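PDB 4ABY: DNA repair protein RecN from Deinococcus radiodurans, which probably takes part in recombinational repair of damaged DNA through an ATP-binding head domain of the SMC-like, ABC-type ATPase kind. Local coordinates for residues G61-T66 / Q348-T353; E97-V102 / S118-S123; R172-E177 / D231-R236. One frame throughout, in Å; residues are numbered along the deposited sequence.

Contact 1 (G61-T66 / Q348-T353)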
ATOM      1  N   GLY A  61     -12.326   6.849  -7.925  1.00 30.31           N
ATOM      2  CA  GLY A  61     -10.967   6.484  -8.274  1.00 25.43           C
ATOM      3  C   GLY A  61     -10.014   7.174  -7.331  1.00 26.84           C
ATOM      4  O   GLY A  61      -9.776   6.708  -6.220  1.00 28.93           O
ATOM      5  N   PHE A  62      -9.484   8.305  -7.777  1.00 27.60           N
ATOM      6  CA  PHE A  62      -8.551   9.090  -6.984  1.00 24.54           C
ATOM      7  C   PHE A  62      -9.301  10.044  -6.059  1.00 23.18           C
ATOM      8  O   PHE A  62      -9.922  11.007  -6.509  1.00 23.29           O
ATOM      9  CB  PHE A  62      -7.617   9.863  -7.916  1.00 24.66           C
ATOM     10  CG  PHE A  62      -6.582  10.678  -7.205  1.00 21.83           C
ATOM     11  CD1 PHE A  62      -6.439  10.602  -5.832  1.00 21.12           C
ATOM     12  CD2 PHE A  62      -5.745  11.514  -7.916  1.00 23.75           C
ATOM     13  CE1 PHE A  62      -5.484  11.351  -5.181  1.00 22.88           C
ATOM     14  CE2 PHE A  62      -4.787  12.266  -7.273  1.00 25.89           C
ATOM     15  CZ  PHE A  62      -4.656  12.186  -5.901  1.00 27.17           C
ATOM     16  N   CYS A  63      -9.236   9.768  -4.761  1.00 21.24           N
ATOM     17  CA  CYS A  63      -9.863  10.620  -3.762  1.00 20.83           C
ATOM     18  C   CYS A  63      -8.811  11.415  -3.014  1.00 20.39           C
ATOM     19  O   CYS A  63      -7.928  10.841  -2.385  1.00 23.95           O
ATOM     20  CB  CYS A  63     -10.662   9.776  -2.779  1.00 19.90           C
ATOM     21  SG  CYS A  63     -11.912   8.765  -3.564  1.00 27.35           S
ATOM     22  N   ALA A  64      -8.903  12.737  -3.083  1.00 19.30           N
ATOM     23  CA  ALA A  64      -7.933  13.590  -2.412  1.00 19.10           C
ATOM     24  C   ALA A  64      -8.538  14.210  -1.167  1.00 22.43           C
ATOM     25  O   ALA A  64      -9.668  14.692  -1.187  1.00 24.23           O
ATOM     26  CB  ALA A  64      -7.433  14.669  -3.350  1.00 18.66           C
ATOM     27  N   PHE A  65      -7.781  14.189  -0.080  1.00 21.79           N
ATOM     28  CA  PHE A  65      -8.211  14.818   1.156  1.00 19.38           C
ATOM     29  C   PHE A  65      -7.289  15.984   1.493  1.00 23.65           C
ATOM     30  O   PHE A  65      -6.075  15.816   1.622  1.00 24.01           O
ATOM     31  CB  PHE A  65      -8.261  13.788   2.278  1.00 19.08           C
ATOM     32  CG  PHE A  65      -9.317  12.744   2.077  1.00 22.45           C
ATOM     33  CD1 PHE A  65      -9.163  11.766   1.110  1.00 23.46           C
ATOM     34  CD2 PHE A  65     -10.478  12.751   2.836  1.00 23.44           C
ATOM     35  CE1 PHE A  65     -10.140  10.804   0.913  1.00 21.95           C
ATOM     36  CE2 PHE A  65     -11.456  11.790   2.641  1.00 24.19           C
ATOM     37  CZ  PHE A  65     -11.285  10.817   1.680  1.00 21.94           C
ATOM     38  N   THR A  66      -7.859  17.157   1.619  1.00 22.69           N
ATOM     39  CA  THR A  66      -7.123  18.355   1.859  1.00 22.07           C
ATOM     40  C   THR A  66      -7.754  19.116   2.983  1.00 24.72           C
ATOM     41  O   THR A  66      -8.674  18.662   3.568  1.00 27.17           O
ATOM     42  CB  THR A  66      -7.082  19.173   0.632  1.00 20.79           C
ATOM     43  OG1 THR A  66      -8.361  19.674   0.370  1.00 25.96           O
ATOM     44  CG2 THR A  66      -6.762  18.331  -0.455  1.00 19.84           C
ATOM     45  N   GLN A 348      -9.209   2.470  -6.428  1.00 26.67           N
ATOM     46  CA  GLN A 348      -9.565   3.606  -5.595  1.00 26.73           C
ATOM     47  C   GLN A 348      -8.315   3.928  -4.799  1.00 24.70           C
ATOM     48  O   GLN A 348      -7.874   3.119  -3.982  1.00 23.54           O
ATOM     49  CB  GLN A 348     -10.706   3.236  -4.645  1.00 21.03           C
ATOM     50  CG  GLN A 348     -11.188   4.365  -3.749  1.00 21.44           C
ATOM     51  CD  GLN A 348     -12.220   3.901  -2.738  1.00 24.63           C
ATOM     52  OE1 GLN A 348     -12.137   2.793  -2.212  1.00 23.04           O
ATOM     53  NE2 GLN A 348     -13.200   4.749  -2.463  1.00 23.26           N
ATOM     54  N   VAL A 349      -7.725   5.092  -5.056  1.00 22.11           N
ATOM     55  CA  VAL A 349      -6.534   5.513  -4.330  1.00 20.13           C
ATOM     56  C   VAL A 349      -6.888   6.669  -3.404  1.00 19.26           C
ATOM     57  O   VAL A 349      -7.511   7.647  -3.812  1.00 19.30           O
ATOM     58  CB  VAL A 349      -5.369   5.882  -5.277  1.00 16.37           C
ATOM     59  CG1 VAL A 349      -5.613   5.312  -6.661  1.00 17.39           C
ATOM     60  CG2 VAL A 349      -5.179   7.375  -5.344  1.00 20.05           C
ATOM     61  N   LEU A 350      -6.512   6.525  -2.142  1.00 18.82           N
ATOM     62  CA  LEU A 350      -6.846   7.506  -1.126  1.00 17.76           C
ATOM     63  C   LEU A 350      -5.583   8.175  -0.607  1.00 20.84           C
ATOM     64  O   LEU A 350      -4.750   7.536   0.033  1.00 22.44           O
ATOM     65  CB  LEU A 350      -7.587   6.822   0.020  1.00 18.15           C
ATOM     66  CG  LEU A 350      -8.863   6.068  -0.367  1.00 23.78           C
ATOM     67  CD1 LEU A 350      -9.195   4.990   0.648  1.00 25.44           C
ATOM     68  CD2 LEU A 350     -10.026   7.028  -0.527  1.00 21.33           C
ATOM     69  N   VAL A 351      -5.433   9.463  -0.890  1.00 20.23           N
ATOM     70  CA  VAL A 351      -4.280  10.204  -0.406  1.00 21.81           C
ATOM     71  C   VAL A 351      -4.699  11.490   0.296  1.00 23.66           C
ATOM     72  O   VAL A 351      -5.697  12.114  -0.057  1.00 23.88           O
ATOM     73  CB  VAL A 351      -3.296  10.551  -1.543  1.00 21.75           C
ATOM     74  CG1 VAL A 351      -3.225   9.417  -2.549  1.00 20.76           C
ATOM     75  CG2 VAL A 351      -3.707  11.836  -2.224  1.00 22.48           C
ATOM     76  N   VAL A 352      -3.931  11.867   1.311  1.00 26.63           N
ATOM     77  CA  VAL A 352      -4.082  13.159   1.960  1.00 23.28           C
ATOM     78  C   VAL A 352      -2.929  14.029   1.474  1.00 29.15           C
ATOM     79  O   VAL A 352      -1.770  13.613   1.526  1.00 32.25           O
ATOM     80  CB  VAL A 352      -4.020  13.026   3.491  1.00 20.81           C
ATOM     81  CG1 VAL A 352      -4.179  14.376   4.152  1.00 21.02           C
ATOM     82  CG2 VAL A 352      -5.090  12.073   3.978  1.00 24.58           C
ATOM     83  N   THR A 353      -3.237  15.229   0.995  1.00 26.29           N
ATOM     84  CA  THR A 353      -2.217  16.049   0.354  1.00 25.66           C
ATOM     85  C   THR A 353      -2.343  17.532   0.689  1.00 26.99           C
ATOM     86  O   THR A 353      -3.429  18.012   1.020  1.00 26.42           O
ATOM     87  CB  THR A 353      -2.257  15.869  -1.177  1.00 24.55           C
ATOM     88  OG1 THR A 353      -1.198  16.617  -1.783  1.00 27.34           O
ATOM     89  CG2 THR A 353      -3.586  16.340  -1.734  1.00 22.39           C
TER

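Contact 2 (E97-V102 / S118-S123)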
ATOM      1  N   GLU A  97     -13.435  10.401  25.695  1.00 32.59           N
ATOM      2  CA  GLU A  97     -14.399   9.358  25.364  1.00 37.18           C
ATOM      3  C   GLU A  97     -13.959   7.986  25.862  1.00 40.52           C
ATOM      4  O   GLU A  97     -12.782   7.761  26.142  1.00 36.68           O
ATOM      5  CB  GLU A  97     -14.679   9.324  23.859  1.00 36.64           C
ATOM      6  CG  GLU A  97     -15.287  10.609  23.302  1.00 36.63           C
ATOM      7  CD  GLU A  97     -16.708  10.861  23.783  1.00 42.33           C
ATOM      8  OE1 GLU A  97     -17.448   9.878  24.013  1.00 45.30           O
ATOM      9  OE2 GLU A  97     -17.086  12.046  23.917  1.00 41.00           O
ATOM     10  N   LYS A  98     -14.920   7.074  25.973  1.00 44.56           N
ATOM     11  CA  LYS A  98     -14.678   5.768  26.571  1.00 41.67           C
ATOM     12  C   LYS A  98     -14.304   4.729  25.524  1.00 43.95           C
ATOM     13  O   LYS A  98     -13.585   3.777  25.822  1.00 48.37           O
ATOM     14  CB  LYS A  98     -15.905   5.303  27.362  1.00 47.76           C
ATOM     15  CG  LYS A  98     -17.229   5.488  26.618  1.00 66.29           C
ATOM     16  CD  LYS A  98     -18.405   4.844  27.354  1.00 68.09           C
ATOM     17  CE  LYS A  98     -19.737   5.269  26.748  1.00 60.15           C
ATOM     18  NZ  LYS A  98     -19.980   6.730  26.913  1.00 63.40           N
ATOM     19  N   GLU A  99     -14.791   4.907  24.302  1.00 38.34           N
ATOM     20  CA  GLU A  99     -14.496   3.946  23.247  1.00 37.72           C
ATOM     21  C   GLU A  99     -14.768   4.478  21.848  1.00 33.31           C
ATOM     22  O   GLU A  99     -15.651   5.308  21.648  1.00 33.80           O
ATOM     23  CB  GLU A  99     -15.284   2.662  23.469  1.00 43.15           C
ATOM     24  CG  GLU A  99     -16.757   2.774  23.158  1.00 39.26           C
ATOM     25  CD  GLU A  99     -17.476   1.470  23.403  1.00 58.88           C
ATOM     26  OE1 GLU A  99     -17.095   0.758  24.357  1.00 61.62           O
ATOM     27  OE2 GLU A  99     -18.418   1.150  22.644  1.00 68.90           O
ATOM     28  N   LEU A 100     -13.998   3.984  20.885  1.00 29.04           N
ATOM     29  CA  LEU A 100     -14.157   4.386  19.496  1.00 28.41           C
ATOM     30  C   LEU A 100     -14.629   3.221  18.640  1.00 28.14           C
ATOM     31  O   LEU A 100     -14.502   2.063  19.028  1.00 30.46           O
ATOM     32  CB  LEU A 100     -12.851   4.964  18.938  1.00 26.78           C
ATOM     33  CG  LEU A 100     -11.631   4.074  18.691  1.00 24.22           C
ATOM     34  CD1 LEU A 100     -11.830   3.146  17.507  1.00 22.60           C
ATOM     35  CD2 LEU A 100     -10.422   4.954  18.451  1.00 25.84           C
ATOM     36  N   LEU A 101     -15.165   3.542  17.469  1.00 24.97           N
ATOM     37  CA  LEU A 101     -15.676   2.534  16.558  1.00 23.45           C
ATOM     38  C   LEU A 101     -15.373   2.932  15.127  1.00 21.32           C
ATOM     39  O   LEU A 101     -15.552   4.086  14.751  1.00 23.43           O
ATOM     40  CB  LEU A 101     -17.187   2.387  16.733  1.00 27.77           C
ATOM     41  CG  LEU A 101     -17.896   1.526  15.690  1.00 22.55           C
ATOM     42  CD1 LEU A 101     -17.820   0.062  16.074  1.00 21.35           C
ATOM     43  CD2 LEU A 101     -19.333   1.971  15.550  1.00 25.28           C
ATOM     44  N   VAL A 102     -14.921   1.975  14.327  1.00 20.45           N
ATOM     45  CA  VAL A 102     -14.656   2.229  12.919  1.00 19.63           C
ATOM     46  C   VAL A 102     -15.351   1.198  12.048  1.00 20.42           C
ATOM     47  O   VAL A 102     -14.968   0.035  12.034  1.00 23.35           O
ATOM     48  CB  VAL A 102     -13.157   2.183  12.616  1.00 20.51           C
ATOM     49  CG1 VAL A 102     -12.910   2.486  11.150  1.00 19.56           C
ATOM     50  CG2 VAL A 102     -12.407   3.166  13.504  1.00 20.79           C
ATOM     51  N   SER A 118     -15.485  -3.945  10.977  1.00 20.28           N
ATOM     52  CA  SER A 118     -15.423  -2.934  12.017  1.00 20.05           C
ATOM     53  C   SER A 118     -14.351  -3.236  13.050  1.00 22.08           C
ATOM     54  O   SER A 118     -13.946  -4.385  13.234  1.00 20.24           O
ATOM     55  CB  SER A 118     -16.781  -2.767  12.698  1.00 17.67           C
ATOM     56  OG  SER A 118     -16.928  -3.678  13.770  1.00 18.29           O
ATOM     57  N   ARG A 119     -13.898  -2.182  13.718  1.00 20.22           N
ATOM     58  CA  ARG A 119     -12.915  -2.294  14.777  1.00 19.74           C
ATOM     59  C   ARG A 119     -13.333  -1.357  15.900  1.00 21.35           C
ATOM     60  O   ARG A 119     -13.503  -0.162  15.679  1.00 23.04           O
ATOM     61  CB  ARG A 119     -11.534  -1.914  14.244  1.00 20.80           C
ATOM     62  CG  ARG A 119     -10.396  -2.076  15.236  1.00 21.56           C
ATOM     63  CD  ARG A 119     -10.164  -3.529  15.598  1.00 22.83           C
ATOM     64  NE  ARG A 119      -8.886  -3.702  16.280  1.00 27.17           N
ATOM     65  CZ  ARG A 119      -7.730  -3.883  15.649  1.00 27.76           C
ATOM     66  NH1 ARG A 119      -7.697  -3.921  14.324  1.00 23.96           N
ATOM     67  NH2 ARG A 119      -6.608  -4.031  16.340  1.00 30.64           N
ATOM     68  N   ARG A 120     -13.526  -1.907  17.095  1.00 24.19           N
ATOM     69  CA  ARG A 120     -13.910  -1.116  18.261  1.00 25.32           C
ATOM     70  C   ARG A 120     -12.815  -1.171  19.309  1.00 31.45           C
ATOM     71  O   ARG A 120     -12.383  -2.248  19.705  1.00 39.37           O
ATOM     72  CB  ARG A 120     -15.211  -1.643  18.870  1.00 28.67           C
ATOM     73  CG  ARG A 120     -15.660  -0.891  20.113  1.00 31.56           C
ATOM     74  CD  ARG A 120     -16.916  -1.501  20.724  1.00 38.57           C
ATOM     75  NE  ARG A 120     -16.634  -2.757  21.416  1.00 48.67           N
ATOM     76  CZ  ARG A 120     -16.239  -2.840  22.686  1.00 57.02           C
ATOM     77  NH1 ARG A 120     -16.081  -1.738  23.408  1.00 54.26           N
ATOM     78  NH2 ARG A 120     -15.999  -4.024  23.236  1.00 51.17           N
ATOM     79  N   LEU A 121     -12.359  -0.009  19.757  1.00 31.35           N
ATOM     80  CA  LEU A 121     -11.379   0.044  20.828  1.00 29.38           C
ATOM     81  C   LEU A 121     -12.018   0.602  22.084  1.00 34.82           C
ATOM     82  O   LEU A 121     -12.713   1.612  22.040  1.00 35.39           O
ATOM     83  CB  LEU A 121     -10.180   0.893  20.427  1.00 31.23           C
ATOM     84  CG  LEU A 121      -9.275   0.279  19.367  1.00 31.69           C
ATOM     85  CD1 LEU A 121      -8.065   1.167  19.163  1.00 34.74           C
ATOM     86  CD2 LEU A 121      -8.855  -1.119  19.778  1.00 33.42           C
ATOM     87  N   SER A 122     -11.786  -0.065  23.205  1.00 40.01           N
ATOM     88  CA  SER A 122     -12.387   0.349  24.458  1.00 40.86           C
ATOM     89  C   SER A 122     -11.324   0.862  25.410  1.00 48.68           C
ATOM     90  O   SER A 122     -10.260   0.263  25.547  1.00 52.09           O
ATOM     91  CB  SER A 122     -13.144  -0.815  25.091  1.00 49.78           C
ATOM     92  OG  SER A 122     -13.678  -0.445  26.346  1.00 60.18           O
ATOM     93  N   SER A 123     -11.615   1.982  26.062  1.00 51.29           N
ATOM     94  CA  SER A 123     -10.692   2.575  27.022  1.00 53.65           C
ATOM     95  C   SER A 123     -10.487   1.641  28.207  1.00 58.14           C
ATOM     96  O   SER A 123      -9.538   1.795  28.976  1.00 57.40           O
ATOM     97  CB  SER A 123     -11.216   3.927  27.503  1.00 54.02           C
ATOM     98  OG  SER A 123     -10.368   4.481  28.492  1.00 66.84           O
TER

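Contact 3 (R172-E177 / D231-R236)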
ATOM      1  N   ARG A 172       6.557 -13.782 -11.017  1.00 31.60           N
ATOM      2  CA  ARG A 172       5.422 -13.694 -11.936  1.00 37.30           C
ATOM      3  C   ARG A 172       5.856 -13.159 -13.298  1.00 39.31           C
ATOM      4  O   ARG A 172       5.026 -12.859 -14.156  1.00 38.09           O
ATOM      5  CB  ARG A 172       4.247 -12.899 -11.348  1.00 40.75           C
ATOM      6  CG  ARG A 172       4.527 -11.447 -10.987  1.00 49.47           C
ATOM      7  CD  ARG A 172       3.351 -10.876 -10.185  1.00 51.33           C
ATOM      8  NE  ARG A 172       3.658  -9.609  -9.519  1.00 56.57           N
ATOM      9  CZ  ARG A 172       3.143  -8.431  -9.865  1.00 64.96           C
ATOM     10  NH1 ARG A 172       2.287  -8.343 -10.879  1.00 62.43           N
ATOM     11  NH2 ARG A 172       3.480  -7.334  -9.195  1.00 60.54           N
ATOM     12  N   ARG A 173       7.172 -13.066 -13.480  1.00 38.61           N
ATOM     13  CA  ARG A 173       7.769 -12.713 -14.762  1.00 35.94           C
ATOM     14  C   ARG A 173       8.361 -13.961 -15.405  1.00 38.29           C
ATOM     15  O   ARG A 173       8.735 -13.956 -16.578  1.00 43.50           O
ATOM     16  CB  ARG A 173       8.865 -11.666 -14.568  1.00 32.51           C
ATOM     17  CG  ARG A 173       8.403 -10.417 -13.842  1.00 36.02           C
ATOM     18  CD  ARG A 173       7.527  -9.540 -14.727  1.00 40.03           C
ATOM     19  NE  ARG A 173       8.320  -8.607 -15.520  1.00 42.72           N
ATOM     20  CZ  ARG A 173       7.880  -7.424 -15.938  1.00 46.54           C
ATOM     21  NH1 ARG A 173       6.645  -7.025 -15.638  1.00 36.58           N
ATOM     22  NH2 ARG A 173       8.679  -6.636 -16.651  1.00 43.10           N
ATOM     23  N   VAL A 174       8.450 -15.031 -14.621  1.00 36.36           N
ATOM     24  CA  VAL A 174       9.005 -16.290 -15.102  1.00 37.13           C
ATOM     25  C   VAL A 174       8.121 -17.463 -14.690  1.00 37.01           C
ATOM     26  O   VAL A 174       8.612 -18.496 -14.239  1.00 39.95           O
ATOM     27  CB  VAL A 174      10.450 -16.513 -14.592  1.00 30.77           C
ATOM     28  CG1 VAL A 174      11.375 -15.439 -15.133  1.00 30.03           C
ATOM     29  CG2 VAL A 174      10.489 -16.532 -13.075  1.00 27.96           C
ATOM     30  N   THR A 175       6.814 -17.299 -14.854  1.00 34.14           N
ATOM     31  CA  THR A 175       5.859 -18.321 -14.439  1.00 34.81           C
ATOM     32  C   THR A 175       6.215 -19.702 -14.973  1.00 34.54           C
ATOM     33  O   THR A 175       6.110 -20.691 -14.256  1.00 36.34           O
ATOM     34  CB  THR A 175       4.428 -17.966 -14.869  1.00 35.38           C
ATOM     35  OG1 THR A 175       4.424 -17.610 -16.257  1.00 39.86           O
ATOM     36  CG2 THR A 175       3.907 -16.799 -14.053  1.00 38.25           C
ATOM     37  N   LYS A 176       6.630 -19.770 -16.231  1.00 33.21           N
ATOM     38  CA  LYS A 176       6.966 -21.050 -16.836  1.00 35.41           C
ATOM     39  C   LYS A 176       7.992 -21.800 -15.982  1.00 35.83           C
ATOM     40  O   LYS A 176       7.748 -22.926 -15.546  1.00 35.61           O
ATOM     41  CB  LYS A 176       7.480 -20.851 -18.262  1.00 40.63           C
ATOM     42  CG  LYS A 176       7.653 -22.141 -19.048  1.00 47.55           C
ATOM     43  CD  LYS A 176       8.162 -21.870 -20.460  1.00 61.29           C
ATOM     44  CE  LYS A 176       9.542 -21.211 -20.444  1.00 54.40           C
ATOM     45  NZ  LYS A 176      10.595 -22.112 -19.878  1.00 54.99           N
ATOM     46  N   GLU A 177       9.131 -21.163 -15.730  1.00 32.85           N
ATOM     47  CA  GLU A 177      10.181 -21.758 -14.914  1.00 30.21           C
ATOM     48  C   GLU A 177       9.713 -22.046 -13.493  1.00 30.65           C
ATOM     49  O   GLU A 177      10.022 -23.093 -12.930  1.00 33.65           O
ATOM     50  CB  GLU A 177      11.409 -20.849 -14.874  1.00 30.84           C
ATOM     51  CG  GLU A 177      12.143 -20.720 -16.202  1.00 36.37           C
ATOM     52  CD  GLU A 177      11.532 -19.684 -17.128  1.00 40.10           C
ATOM     53  OE1 GLU A 177      10.335 -19.365 -16.972  1.00 39.34           O
ATOM     54  OE2 GLU A 177      12.259 -19.184 -18.012  1.00 40.08           O
ATOM     55  N   ASP A 231      16.617 -19.859 -11.155  1.00 24.89           N
ATOM     56  CA  ASP A 231      17.515 -18.777 -10.778  1.00 25.92           C
ATOM     57  C   ASP A 231      18.036 -18.053 -12.013  1.00 32.96           C
ATOM     58  O   ASP A 231      18.226 -16.838 -11.998  1.00 34.09           O
ATOM     59  CB  ASP A 231      18.684 -19.306  -9.955  1.00 27.85           C
ATOM     60  CG  ASP A 231      18.269 -19.734  -8.573  1.00 30.23           C
ATOM     61  OD1 ASP A 231      17.217 -19.259  -8.100  1.00 29.74           O
ATOM     62  OD2 ASP A 231      18.998 -20.542  -7.957  1.00 35.39           O
ATOM     63  N   ALA A 232      18.267 -18.809 -13.082  1.00 34.95           N
ATOM     64  CA  ALA A 232      18.750 -18.240 -14.334  1.00 35.07           C
ATOM     65  C   ALA A 232      17.700 -17.330 -14.958  1.00 33.90           C
ATOM     66  O   ALA A 232      18.021 -16.268 -15.487  1.00 35.87           O
ATOM     67  CB  ALA A 232      19.132 -19.343 -15.298  1.00 32.21           C
ATOM     68  N   ALA A 233      16.445 -17.758 -14.899  1.00 30.61           N
ATOM     69  CA  ALA A 233      15.346 -16.968 -15.417  1.00 30.01           C
ATOM     70  C   ALA A 233      15.163 -15.737 -14.552  1.00 33.21           C
ATOM     71  O   ALA A 233      14.948 -14.640 -15.056  1.00 40.50           O
ATOM     72  CB  ALA A 233      14.075 -17.786 -15.443  1.00 32.06           C
ATOM     73  N   ARG A 234      15.248 -15.928 -13.240  1.00 32.62           N
ATOM     74  CA  ARG A 234      15.130 -14.820 -12.302  1.00 30.44           C
ATOM     75  C   ARG A 234      16.141 -13.725 -12.630  1.00 32.33           C
ATOM     76  O   ARG A 234      15.766 -12.586 -12.905  1.00 31.84           O
ATOM     77  CB  ARG A 234      15.300 -15.312 -10.863  1.00 24.64           C
ATOM     78  CG  ARG A 234      14.079 -16.041 -10.316  1.00 23.68           C
ATOM     79  CD  ARG A 234      14.355 -16.653  -8.953  1.00 25.37           C
ATOM     80  NE  ARG A 234      13.139 -17.147  -8.311  1.00 26.31           N
ATOM     81  CZ  ARG A 234      13.123 -17.873  -7.196  1.00 27.35           C
ATOM     82  NH1 ARG A 234      14.262 -18.197  -6.599  1.00 29.09           N
ATOM     83  NH2 ARG A 234      11.970 -18.277  -6.679  1.00 22.78           N
ATOM     84  N   GLU A 235      17.424 -14.077 -12.614  1.00 35.73           N
ATOM     85  CA  GLU A 235      18.480 -13.126 -12.950  1.00 37.96           C
ATOM     86  C   GLU A 235      18.291 -12.544 -14.347  1.00 41.02           C
ATOM     87  O   GLU A 235      18.624 -11.384 -14.593  1.00 48.09           O
ATOM     88  CB  GLU A 235      19.857 -13.779 -12.834  1.00 37.88           C
ATOM     89  CG  GLU A 235      20.376 -13.911 -11.407  1.00 48.19           C
ATOM     90  CD  GLU A 235      21.637 -14.762 -11.320  1.00 61.08           C
ATOM     91  OE1 GLU A 235      21.722 -15.775 -12.048  1.00 63.47           O
ATOM     92  OE2 GLU A 235      22.540 -14.426 -10.523  1.00 53.88           O
ATOM     93  N   ARG A 236      17.760 -13.354 -15.258  1.00 35.84           N
ATOM     94  CA  ARG A 236      17.539 -12.920 -16.630  1.00 33.01           C
ATOM     95  C   ARG A 236      16.491 -11.818 -16.689  1.00 40.10           C
ATOM     96  O   ARG A 236      16.700 -10.788 -17.328  1.00 42.38           O
ATOM     97  CB  ARG A 236      17.091 -14.097 -17.495  1.00 39.81           C
ATOM     98  CG  ARG A 236      16.826 -13.742 -18.952  1.00 45.05           C
ATOM     99  CD  ARG A 236      16.095 -14.869 -19.680  1.00 47.13           C
ATOM    100  NE  ARG A 236      14.658 -14.875 -19.404  1.00 45.91           N
ATOM    101  CZ  ARG A 236      13.939 -15.974 -19.193  1.00 43.45           C
ATOM    102  NH1 ARG A 236      14.522 -17.165 -19.216  1.00 42.76           N
ATOM    103  NH2 ARG A 236      12.638 -15.887 -18.953  1.00 42.98           N
TER

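Contact 1 (G61-T66 / Q348-T353)
Phe62 holds CG anti to its backbone N (chi1 -178°), and from there the ring reaches the valines of the adjacent strand. Its CD1 lies 3.5 Å from Val349 CG2, while Val351 CG2 meets the ring edge in plane, 3.5 Å from Phe62 CE1. Phe65 lies on the other face of the sheet, and CG anti to its carbonyl carbon (chi1 -67°) starts the ring on a course alongside Leu350. The two side chains point the same way, and Phe65 CE1 is 4.0 Å from Leu350 CD2; that methyl also touches Cys63 CB at 3.6 Å.

The strands run parallel, their segment axes 17° apart and Phe62 to Phe65 in register with Val349 to Val352. Gly61, Cys63 and Phe65 bond to Val349, Val351 and Thr353 in a ladder of five hydrogen bonds. Cys63 N gives to Val349 O at 2.9 Å, and Phe65 N to Val351 O.

Helices cover both faces. Leu340 of helix 330-343 and Ile358 of helix 356-359 pack on Phe62 and Val351, whereas Ile76 of helix 69-83 touches Phe65 and Leu350. Strand 364-373 flanks strand 62-67, which leads into the predicted ATP-binding P-loop from Gly67 to Ser74, and strand 318-321 flanks strand 348-352, making this pair the centre of the sheet.

Contact 2 (E97-V102 / S118-S123)
Leu100 and Leu121 are partners in a hydrogen-bonded antiparallel pair, Leu100 N giving to Leu121 O at 2.9 Å and Leu121 N returning a bond to Leu100 O. Val102 and Arg119 form a second pair of this kind, with Val102 N 2.9 Å from Arg119 O. Between and beyond them, Leu101 with Arg120 and Glu99 with Ser122 are non-hydrogen-bonded pairs. A further bond, from Ser123 N to Lys98 O at 2.7 Å, prolongs the ladder past the strand end. The strand directions are almost exactly opposed, which confirms the antiparallel course.

The charged interaction lies on the face carrying Glu99, Leu101 and Arg120. Arg120 is bent at chi3 (74°), which turns NE aside, and Glu99 OE1 lies at the edge of the guanidinium, near its plane, 2.9 Å from Arg120 NH1. The hydrogen bond in this salt bridge is weak, with only 117° at the hydrogen; the two planes are 40° apart. Arg46 of strand 42-48 is a distant, weak second partner of the same carboxylate, through OE2.

Apolar packing belongs to the opposite face. Leu100 and Leu121 lie side by side, CG of Leu100 being 3.9 Å from CB of Leu121, and Leu82 of helix 69-83 touches both. Arg119 starts from this face and runs away from strand 99-105, its NH2 bonding to Gly86 O.

Together these features define a two-stranded beta hairpin within the six-stranded antiparallel sheet of the head, a layer characteristic of ABC-type ATPase domains.

Contact 3 (R172-E177 / D231-R236)
Val174 and Ala233 make the close-packed part of this contact: Val174 CG1 lies 3.6 Å from Ala233 CB, and both residues are buried. The same methyl of Ala233 is touched from a second direction by Glu177, whose CG is 3.6 Å away. Leu230 of helix 214-249 packs on Val174 and Glu177, extending the apolar patch.

The solvent side is looser and charged. Glu177 is bent at chi2 (83°), which places CD against Ala233, and its OE2 forms a salt bridge with Arg236, accepting a hydrogen bond from NH1 at 3.3 Å, in the guanidinium plane and at its edge. A weak second bond joins Arg236 NH2 to the same oxygen, at 3.4 Å. The two side chains cross at about a right angle. Ala233 CA sits over one face of the guanidinium, offset toward its rim. Lys176 extends this salt-bridge network, its NZ a long 3.9 Å from Glu177 OE2, so this oxygen gathers two positive groups.

Val174 is the N-cap residue of helix 175-197, and the contact sets that helix start against the middle of helix 214-249. The arrangement is consistent with the root of the coiled-coil arm of an SMC-like protein, where it leaves the head.

Contact 1 closes the longest loop: its strands 62-67 and 348-352 are separated by some 280 residues of sequence, and contacts 2 and 3 lie in series inside that loop. Contact 2 belongs to the separate antiparallel sheet, its centre about 25 Å from that of contact 1. Helix 69-83 lies between, its residues touching side chains of both contacts, so the two sheets share one helix. Contact 3 involves helices 175-197 and 214-249, on the opposite side of the chain's centre from both others, with its centre about 47 Å from that of contact 2. The nucleotide-binding core thus joins distant sequence; between its halves lie these helices, consistent with a coiled-coil stub in this head-domain construct.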